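Local coordinates for putative nisin-resistance protein (Streptococcus agalactiae 515, PDB 4Y68), which probably cleaves the lantibiotic nisin as a peptidase of family S41, making the bacterium resistant to it, at residues 121-126 with 153-158; 106-111 with 126-131; 225-230 with 249-254. All coordinates share one frame; numbering follows the deposited sequence.

Contact 1: 121-126 with 153-158; sequences ITIPSI and LILDLS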
ATOM      1  N   ILE A 121      15.111   6.253  10.672  1.00 25.77           N
ATOM      2  CA  ILE A 121      14.713   6.495   9.289  1.00 25.53           C
ATOM      3  C   ILE A 121      13.199   6.732   9.165  1.00 26.79           C
ATOM      4  O   ILE A 121      12.382   5.923   9.590  1.00 25.17           O
ATOM      5  CB  ILE A 121      15.157   5.345   8.380  1.00 22.42           C
ATOM      6  CG1 ILE A 121      16.677   5.173   8.466  1.00 24.76           C
ATOM      7  CG2 ILE A 121      14.836   5.652   6.930  1.00 27.04           C
ATOM      8  CD1 ILE A 121      17.211   4.004   7.651  1.00 24.16           C
ATOM      9  N   THR A 122      12.854   7.885   8.613  1.00 24.86           N
ATOM     10  CA  THR A 122      11.484   8.264   8.316  1.00 25.39           C
ATOM     11  C   THR A 122      11.112   7.778   6.922  1.00 25.07           C
ATOM     12  O   THR A 122      11.797   8.079   5.947  1.00 28.09           O
ATOM     13  CB  THR A 122      11.317   9.782   8.420  1.00 28.12           C
ATOM     14  OG1 THR A 122      11.691  10.191   9.737  1.00 27.58           O
ATOM     15  CG2 THR A 122       9.887  10.217   8.147  1.00 22.13           C
ATOM     16  N   ILE A 123      10.039   7.002   6.840  1.00 25.71           N
ATOM     17  CA  ILE A 123       9.629   6.363   5.596  1.00 24.42           C
ATOM     18  C   ILE A 123       8.216   6.809   5.224  1.00 23.60           C
ATOM     19  O   ILE A 123       7.249   6.239   5.708  1.00 25.17           O
ATOM     20  CB  ILE A 123       9.695   4.827   5.742  1.00 28.87           C
ATOM     21  CG1 ILE A 123      11.146   4.387   5.993  1.00 27.12           C
ATOM     22  CG2 ILE A 123       9.061   4.130   4.543  1.00 23.38           C
ATOM     23  CD1 ILE A 123      11.254   3.116   6.768  1.00 24.17           C
ATOM     24  N   PRO A 124       8.089   7.845   4.375  1.00 22.52           N
ATOM     25  CA  PRO A 124       6.792   8.506   4.178  1.00 22.12           C
ATOM     26  C   PRO A 124       5.986   7.997   2.994  1.00 23.09           C
ATOM     27  O   PRO A 124       6.521   7.287   2.138  1.00 21.79           O
ATOM     28  CB  PRO A 124       7.195   9.959   3.922  1.00 22.19           C
ATOM     29  CG  PRO A 124       8.451   9.804   3.123  1.00 23.67           C
ATOM     30  CD  PRO A 124       9.174   8.600   3.725  1.00 22.03           C
ATOM     31  N   SER A 125       4.719   8.395   2.950  1.00 21.62           N
ATOM     32  CA  SER A 125       3.853   8.207   1.776  1.00 22.34           C
ATOM     33  C   SER A 125       4.468   8.709   0.484  1.00 23.77           C
ATOM     34  O   SER A 125       4.981   9.816   0.428  1.00 28.26           O
ATOM     35  CB  SER A 125       2.519   8.939   1.957  1.00 23.38           C
ATOM     36  OG  SER A 125       2.023   8.829   3.279  1.00 32.43           O
ATOM     37  N   ILE A 126       4.385   7.899  -0.559  1.00 22.07           N
ATOM     38  CA  ILE A 126       4.673   8.337  -1.917  1.00 21.88           C
ATOM     39  C   ILE A 126       3.750   7.593  -2.864  1.00 25.25           C
ATOM     40  O   ILE A 126       3.645   6.363  -2.799  1.00 20.42           O
ATOM     41  CB  ILE A 126       6.122   8.074  -2.335  1.00 19.50           C
ATOM     42  CG1 ILE A 126       6.289   8.337  -3.835  1.00 20.02           C
ATOM     43  CG2 ILE A 126       6.534   6.643  -1.989  1.00 19.80           C
ATOM     44  CD1 ILE A 126       7.738   8.266  -4.307  1.00 22.39           C
ATOM     45  N   LEU A 153      18.559  -0.043  13.720  1.00 32.71           N
ATOM     46  CA  LEU A 153      17.724   0.868  12.928  1.00 28.40           C
ATOM     47  C   LEU A 153      16.356   1.134  13.569  1.00 29.23           C
ATOM     48  O   LEU A 153      15.778   0.276  14.231  1.00 27.39           O
ATOM     49  CB  LEU A 153      17.542   0.303  11.524  1.00 28.37           C
ATOM     50  CG  LEU A 153      18.832   0.199  10.700  1.00 32.31           C
ATOM     51  CD1 LEU A 153      18.682  -0.690   9.458  1.00 23.22           C
ATOM     52  CD2 LEU A 153      19.294   1.585  10.295  1.00 25.83           C
ATOM     53  N   ILE A 154      15.850   2.345  13.399  1.00 30.93           N
ATOM     54  CA  ILE A 154      14.454   2.607  13.704  1.00 26.45           C
ATOM     55  C   ILE A 154      13.792   3.004  12.404  1.00 25.98           C
ATOM     56  O   ILE A 154      14.228   3.941  11.744  1.00 29.43           O
ATOM     57  CB  ILE A 154      14.250   3.716  14.744  1.00 28.73           C
ATOM     58  CG1 ILE A 154      15.047   3.410  16.002  1.00 27.89           C
ATOM     59  CG2 ILE A 154      12.758   3.862  15.070  1.00 24.51           C
ATOM     60  CD1 ILE A 154      14.775   4.359  17.140  1.00 30.25           C
ATOM     61  N   LEU A 155      12.763   2.254  12.025  1.00 27.06           N
ATOM     62  CA  LEU A 155      12.034   2.479  10.793  1.00 21.14           C
ATOM     63  C   LEU A 155      10.710   3.062  11.181  1.00 20.37           C
ATOM     64  O   LEU A 155       9.928   2.401  11.832  1.00 24.36           O
ATOM     65  CB  LEU A 155      11.828   1.185  10.028  1.00 22.69           C
ATOM     66  CG  LEU A 155      13.066   0.388   9.632  1.00 25.64           C
ATOM     67  CD1 LEU A 155      12.630  -0.833   8.841  1.00 24.01           C
ATOM     68  CD2 LEU A 155      14.024   1.251   8.827  1.00 22.28           C
ATOM     69  N   ASP A 156      10.452   4.296  10.776  1.00 23.52           N
ATOM     70  CA  ASP A 156       9.278   5.020  11.236  1.00 21.51           C
ATOM     71  C   ASP A 156       8.252   5.146  10.115  1.00 21.42           C
ATOM     72  O   ASP A 156       8.475   5.859   9.122  1.00 22.33           O
ATOM     73  CB  ASP A 156       9.682   6.399  11.771  1.00 23.70           C
ATOM     74  CG  ASP A 156       8.504   7.184  12.320  1.00 24.89           C
ATOM     75  OD1 ASP A 156       7.410   6.585  12.548  1.00 25.49           O
ATOM     76  OD2 ASP A 156       8.682   8.402  12.529  1.00 24.08           O
ATOM     77  N   LEU A 157       7.135   4.433  10.296  1.00 22.13           N
ATOM     78  CA  LEU A 157       6.034   4.391   9.342  1.00 20.87           C
ATOM     79  C   LEU A 157       4.831   5.189   9.827  1.00 22.78           C
ATOM     80  O   LEU A 157       3.765   5.100   9.219  1.00 19.34           O
ATOM     81  CB  LEU A 157       5.604   2.930   9.070  1.00 18.89           C
ATOM     82  CG  LEU A 157       6.649   1.982   8.437  1.00 21.96           C
ATOM     83  CD1 LEU A 157       6.270   0.523   8.610  1.00 19.71           C
ATOM     84  CD2 LEU A 157       6.915   2.287   6.969  1.00 16.34           C
ATOM     85  N   SER A 158       4.986   5.927  10.932  1.00 19.39           N
ATOM     86  CA  SER A 158       3.925   6.856  11.387  1.00 20.55           C
ATOM     87  C   SER A 158       3.414   7.709  10.242  1.00 23.72           C
ATOM     88  O   SER A 158       4.203   8.222   9.453  1.00 25.69           O
ATOM     89  CB  SER A 158       4.425   7.793  12.496  1.00 22.26           C
ATOM     90  OG  SER A 158       4.944   7.082  13.606  1.00 24.07           O
TER
HETATM   91  O   HOH W   1      10.302  10.297  12.074  1.00 34.25           O

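Contact 2: 106-111 with 126-131; sequences SRYPEY and ISKLDK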
ATOM      1  N   SER A 106       3.504  13.521  -2.275  1.00 39.70           N
ATOM      2  CA  SER A 106       4.558  12.526  -2.064  1.00 39.10           C
ATOM      3  C   SER A 106       5.813  13.098  -1.398  1.00 37.32           C
ATOM      4  O   SER A 106       6.213  14.230  -1.662  1.00 36.85           O
ATOM      5  CB  SER A 106       4.916  11.876  -3.394  1.00 34.88           C
ATOM      6  OG  SER A 106       3.773  11.244  -3.943  1.00 36.44           O
ATOM      7  N   ARG A 107       6.442  12.313  -0.532  1.00 34.88           N
ATOM      8  CA  ARG A 107       7.623  12.806   0.166  1.00 34.75           C
ATOM      9  C   ARG A 107       8.763  11.820   0.042  1.00 31.66           C
ATOM     10  O   ARG A 107       8.540  10.663  -0.297  1.00 29.25           O
ATOM     11  CB  ARG A 107       7.306  13.076   1.632  1.00 33.18           C
ATOM     12  CG  ARG A 107       5.909  12.643   2.035  1.00 42.75           C
ATOM     13  CD  ARG A 107       5.044  13.834   2.366  1.00 49.24           C
ATOM     14  NE  ARG A 107       3.633  13.469   2.537  1.00 55.68           N
ATOM     15  CZ  ARG A 107       3.035  13.330   3.719  1.00 58.71           C
ATOM     16  NH1 ARG A 107       3.730  13.512   4.838  1.00 48.23           N
ATOM     17  NH2 ARG A 107       1.743  13.013   3.785  1.00 57.23           N
ATOM     18  N   TYR A 108       9.990  12.275   0.298  1.00 29.62           N
ATOM     19  CA  TYR A 108      11.123  11.353   0.309  1.00 23.82           C
ATOM     20  C   TYR A 108      11.581  10.985   1.730  1.00 24.33           C
ATOM     21  O   TYR A 108      11.379  11.743   2.684  1.00 25.07           O
ATOM     22  CB  TYR A 108      12.274  11.937  -0.510  1.00 23.71           C
ATOM     23  CG  TYR A 108      11.898  12.056  -1.969  1.00 29.43           C
ATOM     24  CD1 TYR A 108      11.578  10.927  -2.725  1.00 30.68           C
ATOM     25  CD2 TYR A 108      11.828  13.300  -2.589  1.00 35.18           C
ATOM     26  CE1 TYR A 108      11.205  11.036  -4.071  1.00 30.35           C
ATOM     27  CE2 TYR A 108      11.467  13.423  -3.922  1.00 35.37           C
ATOM     28  CZ  TYR A 108      11.154  12.294  -4.661  1.00 41.05           C
ATOM     29  OH  TYR A 108      10.785  12.446  -5.984  1.00 40.49           O
ATOM     30  N   PRO A 109      12.181   9.795   1.875  1.00 24.46           N
ATOM     31  CA  PRO A 109      12.692   9.316   3.164  1.00 28.75           C
ATOM     32  C   PRO A 109      13.741  10.265   3.706  1.00 30.01           C
ATOM     33  O   PRO A 109      14.395  10.956   2.927  1.00 28.20           O
ATOM     34  CB  PRO A 109      13.322   7.946   2.830  1.00 23.50           C
ATOM     35  CG  PRO A 109      12.774   7.573   1.532  1.00 26.51           C
ATOM     36  CD  PRO A 109      12.524   8.870   0.788  1.00 23.88           C
ATOM     37  N   GLU A 110      13.887  10.276   5.025  1.00 30.35           N
ATOM     38  CA  GLU A 110      14.839  11.118   5.745  1.00 31.03           C
ATOM     39  C   GLU A 110      15.436  10.256   6.830  1.00 28.09           C
ATOM     40  O   GLU A 110      14.781   9.321   7.270  1.00 26.33           O
ATOM     41  CB  GLU A 110      14.148  12.317   6.388  1.00 29.63           C
ATOM     42  CG  GLU A 110      14.329  13.635   5.688  1.00 44.83           C
ATOM     43  CD  GLU A 110      13.725  14.768   6.496  1.00 46.20           C
ATOM     44  OE1 GLU A 110      12.598  14.569   7.013  1.00 49.12           O
ATOM     45  OE2 GLU A 110      14.381  15.837   6.626  1.00 47.25           O
ATOM     46  N   TYR A 111      16.657  10.556   7.267  1.00 28.31           N
ATOM     47  CA  TYR A 111      17.183   9.941   8.486  1.00 26.90           C
ATOM     48  C   TYR A 111      17.859  10.970   9.379  1.00 27.44           C
ATOM     49  O   TYR A 111      18.300  12.017   8.913  1.00 29.13           O
ATOM     50  CB  TYR A 111      18.175   8.826   8.162  1.00 26.44           C
ATOM     51  CG  TYR A 111      19.585   9.338   7.959  1.00 31.59           C
ATOM     52  CD1 TYR A 111      19.951   9.960   6.777  1.00 30.98           C
ATOM     53  CD2 TYR A 111      20.539   9.228   8.964  1.00 31.14           C
ATOM     54  CE1 TYR A 111      21.220  10.444   6.590  1.00 34.76           C
ATOM     55  CE2 TYR A 111      21.819   9.699   8.782  1.00 36.57           C
ATOM     56  CZ  TYR A 111      22.155  10.308   7.592  1.00 40.23           C
ATOM     57  OH  TYR A 111      23.428  10.785   7.395  1.00 42.93           O
ATOM     58  N   ILE A 126       4.385   7.899  -0.559  1.00 22.07           N
ATOM     59  CA  ILE A 126       4.673   8.337  -1.917  1.00 21.88           C
ATOM     60  C   ILE A 126       3.750   7.593  -2.864  1.00 25.25           C
ATOM     61  O   ILE A 126       3.645   6.363  -2.799  1.00 20.42           O
ATOM     62  CB  ILE A 126       6.122   8.074  -2.335  1.00 19.50           C
ATOM     63  CG1 ILE A 126       6.289   8.337  -3.835  1.00 20.02           C
ATOM     64  CG2 ILE A 126       6.534   6.643  -1.989  1.00 19.80           C
ATOM     65  CD1 ILE A 126       7.738   8.266  -4.307  1.00 22.39           C
ATOM     66  N   SER A 127       3.097   8.346  -3.743  1.00 24.15           N
ATOM     67  CA  SER A 127       2.112   7.800  -4.664  1.00 26.28           C
ATOM     68  C   SER A 127       2.566   7.895  -6.098  1.00 35.03           C
ATOM     69  O   SER A 127       1.847   7.467  -7.009  1.00 29.64           O
ATOM     70  CB  SER A 127       0.785   8.531  -4.514  1.00 31.99           C
ATOM     71  OG  SER A 127      -0.075   7.751  -3.703  1.00 41.68           O
ATOM     72  N   LYS A 128       3.747   8.481  -6.299  1.00 27.20           N
ATOM     73  CA  LYS A 128       4.238   8.723  -7.638  1.00 26.21           C
ATOM     74  C   LYS A 128       4.505   7.418  -8.341  1.00 30.63           C
ATOM     75  O   LYS A 128       4.787   6.405  -7.697  1.00 32.25           O
ATOM     76  CB  LYS A 128       5.480   9.600  -7.601  1.00 31.42           C
ATOM     77  CG  LYS A 128       5.120  11.091  -7.644  1.00 32.55           C
ATOM     78  CD  LYS A 128       6.286  11.962  -7.234  1.00 39.99           C
ATOM     79  CE  LYS A 128       5.927  13.452  -7.242  1.00 44.82           C
ATOM     80  NZ  LYS A 128       7.038  14.264  -6.655  1.00 46.83           N
ATOM     81  N   LEU A 129       4.356   7.451  -9.665  1.00 30.63           N
ATOM     82  CA  LEU A 129       4.552   6.292 -10.539  1.00 31.71           C
ATOM     83  C   LEU A 129       5.799   6.451 -11.389  1.00 30.88           C
ATOM     84  O   LEU A 129       6.432   5.471 -11.750  1.00 29.97           O
ATOM     85  CB  LEU A 129       3.350   6.090 -11.480  1.00 32.72           C
ATOM     86  CG  LEU A 129       1.977   5.857 -10.863  1.00 32.02           C
ATOM     87  CD1 LEU A 129       0.951   5.575 -11.960  1.00 23.66           C
ATOM     88  CD2 LEU A 129       2.089   4.697  -9.869  1.00 28.21           C
ATOM     89  N   ASP A 130       6.122   7.696 -11.732  1.00 33.13           N
ATOM     90  CA  ASP A 130       7.225   7.967 -12.639  1.00 36.53           C
ATOM     91  C   ASP A 130       8.551   7.439 -12.099  1.00 33.90           C
ATOM     92  O   ASP A 130       8.865   7.561 -10.913  1.00 33.81           O
ATOM     93  CB  ASP A 130       7.322   9.466 -12.928  1.00 33.62           C
ATOM     94  CG  ASP A 130       7.949  10.213 -11.814  1.00 37.83           C
ATOM     95  OD1 ASP A 130       9.178  10.436 -11.885  1.00 39.20           O
ATOM     96  OD2 ASP A 130       7.223  10.552 -10.855  1.00 38.54           O
ATOM     97  N   LYS A 131       9.316   6.835 -12.996  1.00 35.31           N
ATOM     98  CA  LYS A 131      10.541   6.103 -12.670  1.00 35.09           C
ATOM     99  C   LYS A 131      11.572   6.924 -11.895  1.00 34.36           C
ATOM    100  O   LYS A 131      12.275   6.403 -11.020  1.00 32.83           O
ATOM    101  CB  LYS A 131      11.157   5.595 -13.974  1.00 35.21           C
ATOM    102  CG  LYS A 131      12.225   4.528 -13.870  1.00 38.43           C
ATOM    103  CD  LYS A 131      12.668   4.141 -15.294  1.00 37.25           C
ATOM    104  CE  LYS A 131      13.275   2.739 -15.374  1.00 40.52           C
ATOM    105  NZ  LYS A 131      14.690   2.622 -14.918  1.00 43.42           N
TER

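Contact 3: 225-230 with 249-254; sequences KTASSA and ATAGYT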
ATOM      1  N   LYS A 225      -2.417   6.172  11.825  1.00 31.11           N
ATOM      2  CA  LYS A 225      -2.542   6.617  10.438  1.00 28.22           C
ATOM      3  C   LYS A 225      -1.791   5.700   9.463  1.00 24.03           C
ATOM      4  O   LYS A 225      -2.070   5.699   8.266  1.00 22.72           O
ATOM      5  CB  LYS A 225      -2.043   8.055  10.284  1.00 24.77           C
ATOM      6  CG  LYS A 225      -2.951   9.120  10.904  1.00 34.87           C
ATOM      7  CD  LYS A 225      -2.712  10.486  10.228  1.00 40.38           C
ATOM      8  CE  LYS A 225      -3.285  11.658  11.028  1.00 58.47           C
ATOM      9  NZ  LYS A 225      -4.680  11.415  11.517  1.00 61.24           N
ATOM     10  N   THR A 226      -0.847   4.923   9.974  1.00 23.45           N
ATOM     11  CA  THR A 226      -0.099   3.975   9.130  1.00 21.99           C
ATOM     12  C   THR A 226      -1.044   3.087   8.344  1.00 19.14           C
ATOM     13  O   THR A 226      -1.757   2.292   8.939  1.00 25.39           O
ATOM     14  CB  THR A 226       0.830   3.092   9.985  1.00 18.88           C
ATOM     15  OG1 THR A 226       1.731   3.936  10.704  1.00 22.50           O
ATOM     16  CG2 THR A 226       1.627   2.107   9.087  1.00 16.31           C
ATOM     17  N   ALA A 227      -1.046   3.183   7.020  1.00 18.79           N
ATOM     18  CA  ALA A 227      -2.084   2.491   6.252  1.00 22.72           C
ATOM     19  C   ALA A 227      -1.629   1.878   4.931  1.00 21.02           C
ATOM     20  O   ALA A 227      -0.704   2.357   4.287  1.00 21.75           O
ATOM     21  CB  ALA A 227      -3.253   3.461   5.967  1.00 19.51           C
ATOM     22  N   SER A 228      -2.325   0.825   4.527  1.00 18.61           N
ATOM     23  CA  SER A 228      -2.321   0.393   3.136  1.00 21.36           C
ATOM     24  C   SER A 228      -0.947  -0.157   2.735  1.00 18.17           C
ATOM     25  O   SER A 228      -0.457  -1.088   3.371  1.00 19.71           O
ATOM     26  CB  SER A 228      -2.751   1.556   2.234  1.00 21.23           C
ATOM     27  OG  SER A 228      -3.351   1.073   1.040  1.00 27.82           O
ATOM     28  N   SER A 229      -0.326   0.420   1.708  1.00 21.95           N
ATOM     29  CA  SER A 229       1.011  -0.010   1.284  1.00 17.91           C
ATOM     30  C   SER A 229       1.974  -0.050   2.468  1.00 20.62           C
ATOM     31  O   SER A 229       2.851  -0.920   2.559  1.00 24.56           O
ATOM     32  CB  SER A 229       1.566   0.930   0.213  1.00 20.98           C
ATOM     33  OG  SER A 229       1.043   0.662  -1.076  1.00 16.75           O
ATOM     34  N   ALA A 230       1.813   0.921   3.356  1.00 19.43           N
ATOM     35  CA  ALA A 230       2.636   1.031   4.543  1.00 19.06           C
ATOM     36  C   ALA A 230       2.354  -0.136   5.466  1.00 18.46           C
ATOM     37  O   ALA A 230       3.264  -0.669   6.089  1.00 18.14           O
ATOM     38  CB  ALA A 230       2.375   2.367   5.258  1.00 17.48           C
ATOM     39  N   ALA A 249      -1.770   0.452  17.047  1.00 25.30           N
ATOM     40  CA  ALA A 249      -2.411  -0.276  15.965  1.00 28.64           C
ATOM     41  C   ALA A 249      -2.498   0.576  14.708  1.00 26.95           C
ATOM     42  O   ALA A 249      -2.721   1.779  14.773  1.00 25.25           O
ATOM     43  CB  ALA A 249      -3.801  -0.737  16.396  1.00 25.30           C
ATOM     44  N   THR A 250      -2.322  -0.054  13.559  1.00 22.73           N
ATOM     45  CA  THR A 250      -2.402   0.673  12.295  1.00 24.89           C
ATOM     46  C   THR A 250      -3.848   0.946  11.839  1.00 23.92           C
ATOM     47  O   THR A 250      -4.803   0.576  12.513  1.00 24.46           O
ATOM     48  CB  THR A 250      -1.657  -0.100  11.228  1.00 24.89           C
ATOM     49  OG1 THR A 250      -2.264  -1.379  11.077  1.00 23.40           O
ATOM     50  CG2 THR A 250      -0.230  -0.324  11.695  1.00 22.56           C
ATOM     51  N   ALA A 251      -4.018   1.570  10.678  1.00 26.13           N
ATOM     52  CA  ALA A 251      -5.330   2.099  10.296  1.00 24.64           C
ATOM     53  C   ALA A 251      -6.311   1.003   9.929  1.00 26.26           C
ATOM     54  O   ALA A 251      -7.515   1.206  10.004  1.00 27.59           O
ATOM     55  CB  ALA A 251      -5.193   3.087   9.135  1.00 22.97           C
ATOM     56  N   GLY A 252      -5.807  -0.154   9.525  1.00 23.82           N
ATOM     57  CA  GLY A 252      -6.679  -1.267   9.182  1.00 21.10           C
ATOM     58  C   GLY A 252      -7.112  -1.270   7.729  1.00 23.70           C
ATOM     59  O   GLY A 252      -8.294  -1.449   7.434  1.00 22.76           O
ATOM     60  N   TYR A 253      -6.159  -1.080   6.812  1.00 22.67           N
ATOM     61  CA  TYR A 253      -6.461  -1.143   5.375  1.00 19.61           C
ATOM     62  C   TYR A 253      -5.623  -2.263   4.782  1.00 23.93           C
ATOM     63  O   TYR A 253      -5.021  -2.139   3.700  1.00 23.36           O
ATOM     64  CB  TYR A 253      -6.217   0.214   4.691  1.00 20.13           C
ATOM     65  CG  TYR A 253      -7.277   1.241   5.078  1.00 21.17           C
ATOM     66  CD1 TYR A 253      -8.369   1.482   4.264  1.00 22.80           C
ATOM     67  CD2 TYR A 253      -7.196   1.932   6.274  1.00 28.55           C
ATOM     68  CE1 TYR A 253      -9.348   2.389   4.619  1.00 26.90           C
ATOM     69  CE2 TYR A 253      -8.176   2.836   6.655  1.00 27.60           C
ATOM     70  CZ  TYR A 253      -9.247   3.064   5.818  1.00 32.13           C
ATOM     71  OH  TYR A 253     -10.214   3.974   6.179  1.00 35.54           O
ATOM     72  N   THR A 254      -5.588  -3.365   5.525  1.00 20.11           N
ATOM     73  CA  THR A 254      -4.826  -4.524   5.129  1.00 19.11           C
ATOM     74  C   THR A 254      -5.665  -5.329   4.138  1.00 23.17           C
ATOM     75  O   THR A 254      -6.221  -6.372   4.467  1.00 22.80           O
ATOM     76  CB  THR A 254      -4.407  -5.386   6.352  1.00 20.60           C
ATOM     77  OG1 THR A 254      -5.490  -5.455   7.295  1.00 21.78           O
ATOM     78  CG2 THR A 254      -3.197  -4.748   7.058  1.00 21.44           C
TER

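Contact 1: 121-126 with 153-158
Asp156, paired with Thr122 across the two parallel strands of a beta-alpha-beta crossover (strand 118-122, helix 131-147, strand 152-156), has its carboxylate oxygen OD1 gripped twice by the residue two positions on. Ser158 OG donates a hydrogen bond to the syn lone pair of Asp156 OD1, 2.7 Å away. The backbone N of Ser158 reaches the same oxygen from 45° above the carboxylate plane, closing an Asx turn where strand 152-156 ends. The other oxygen, OD2, takes a hydrogen bond from a water that also bonds Thr122 OG1, so the two side chains meet through solvent. Three backbone hydrogen bonds hold the strand pair: Ile121 N to Ile154 O (2.7 Å), Asp156 N to Ile121 O (2.8 Å) and Ile123 N to Asp156 O (3.0 Å), the last reaching just past the end of strand 118-122.

On the face away from Asp156, the two branches of Ile123 part. CG1 lies beside the backbone N (chi1 -63°) and carries CD1 onto Leu155 CB, 3.8 Å away. CG2 instead meets Leu157 CD2 at 3.7 Å, the two side chains lying side by side. Tyr137 and Ile144 of helix 131-147 cover Ile123 and Ile121. Nearer the start of strand 152-156, Ile121 CD1 touches Leu153 CD2 at 4.1 Å.

Contact 2: 106-111 with 126-131
The backbones of 106-111 and 126-131 come together at one place, with the CA atoms of Ser106 and Ile126 4.2 Å apart, and then diverge. No backbone-to-backbone hydrogen bond joins them; a serine side chain bridges the gap instead. Ser106 OG lies beside its own backbone N (chi1 -60°), and from there it accepts a nearly straight hydrogen bond from Ser127 N (3.0 Å, 176° at the hydrogen). The same hydroxyl donates to Thr103 O, so it is held by two partners. Ser127 OG turns to Asp102 OD2, which ties this loop to helix 96-103 as well.

Ile126 sends CG1 past Ser106, where it packs on CB at 3.8 Å, and its CD1 meets the Tyr108 ring obliquely at CE1, 4.4 Å away. The extended chain of Lys128 runs alongside Ser106, its CD 4.1 Å from Ser106 CB.

The contact is a surface one at the edge of the mixed sheet, where the lead-in to the outermost strand 110-113 meets the loop between strand 118-122 and helix 131-147. Asp130 caps the start of that helix, whose His136 and Tyr137 lie against the Tyr108 ring, while Pro167 and Met168 of helix 165-171 touch Ile126.

Contact 3: 225-230 with 249-254
Two connections meet side by side in this partly buried contact: 225-230 leads from strand 218-222 into the first turn of helix 229-235, and the loop 249-254 follows strand 243-247. Their touching parts run in roughly the same direction, 39° apart, and share one backbone hydrogen bond, from Ala251 N to Thr226 O (2.9 Å, 168° at the hydrogen). Thr250 CB also presses against Thr226 O, at 3.3 Å. Beside it, Thr250 CG2 crosses the Thr226 side chain and lies 4.0 Å from both its CB and its CG2.

Ser228, at the N-cap position of helix 229-235, bonds His90 NE2 through OG. With its unusual positive phi (68°), it is consistent with the nucleophile position of a family S41 peptidase, and 249-254 would then border the active site. Glu231 ties the two connections together: its OE1 accepts from the backbone N of both Ser228 and Tyr253, and its OE2 is hydrogen-bonded to Gly252 N and Thr250 OG1.

Between the segments the methyl groups of Ala227 and Ala251 touch, CB to CB, at 3.7 Å. Ala251 CB sits in plane at the edge of the Tyr253 ring, while Ala227 CB meets the ring obliquely, 4.2 Å from Tyr253 CD2.

From the N terminus, contact 2 opens first at 106-111 and closes at 126-131, closing a loop that holds the antiparallel hairpin of strands 110-113 and 118-122. Contact 1 opens at 121-126, before contact 2 has closed, so the two cross and share Ile126. It closes at 153-158 after the chain has passed through helix 131-147. Contact 3 follows in series, closing the excursion through helix 229-235 and strand 243-247. Contacts 1 and 2 meet through probable backbone hydrogen bonds between strands 110-113 and 118-122 and their flanking loops. Contact 1 reaches contact 3 through a hydrogen bond between Leu157 O and Thr226 OG1, whereas contacts 2 and 3 stay about 6 Å apart at their nearest atoms.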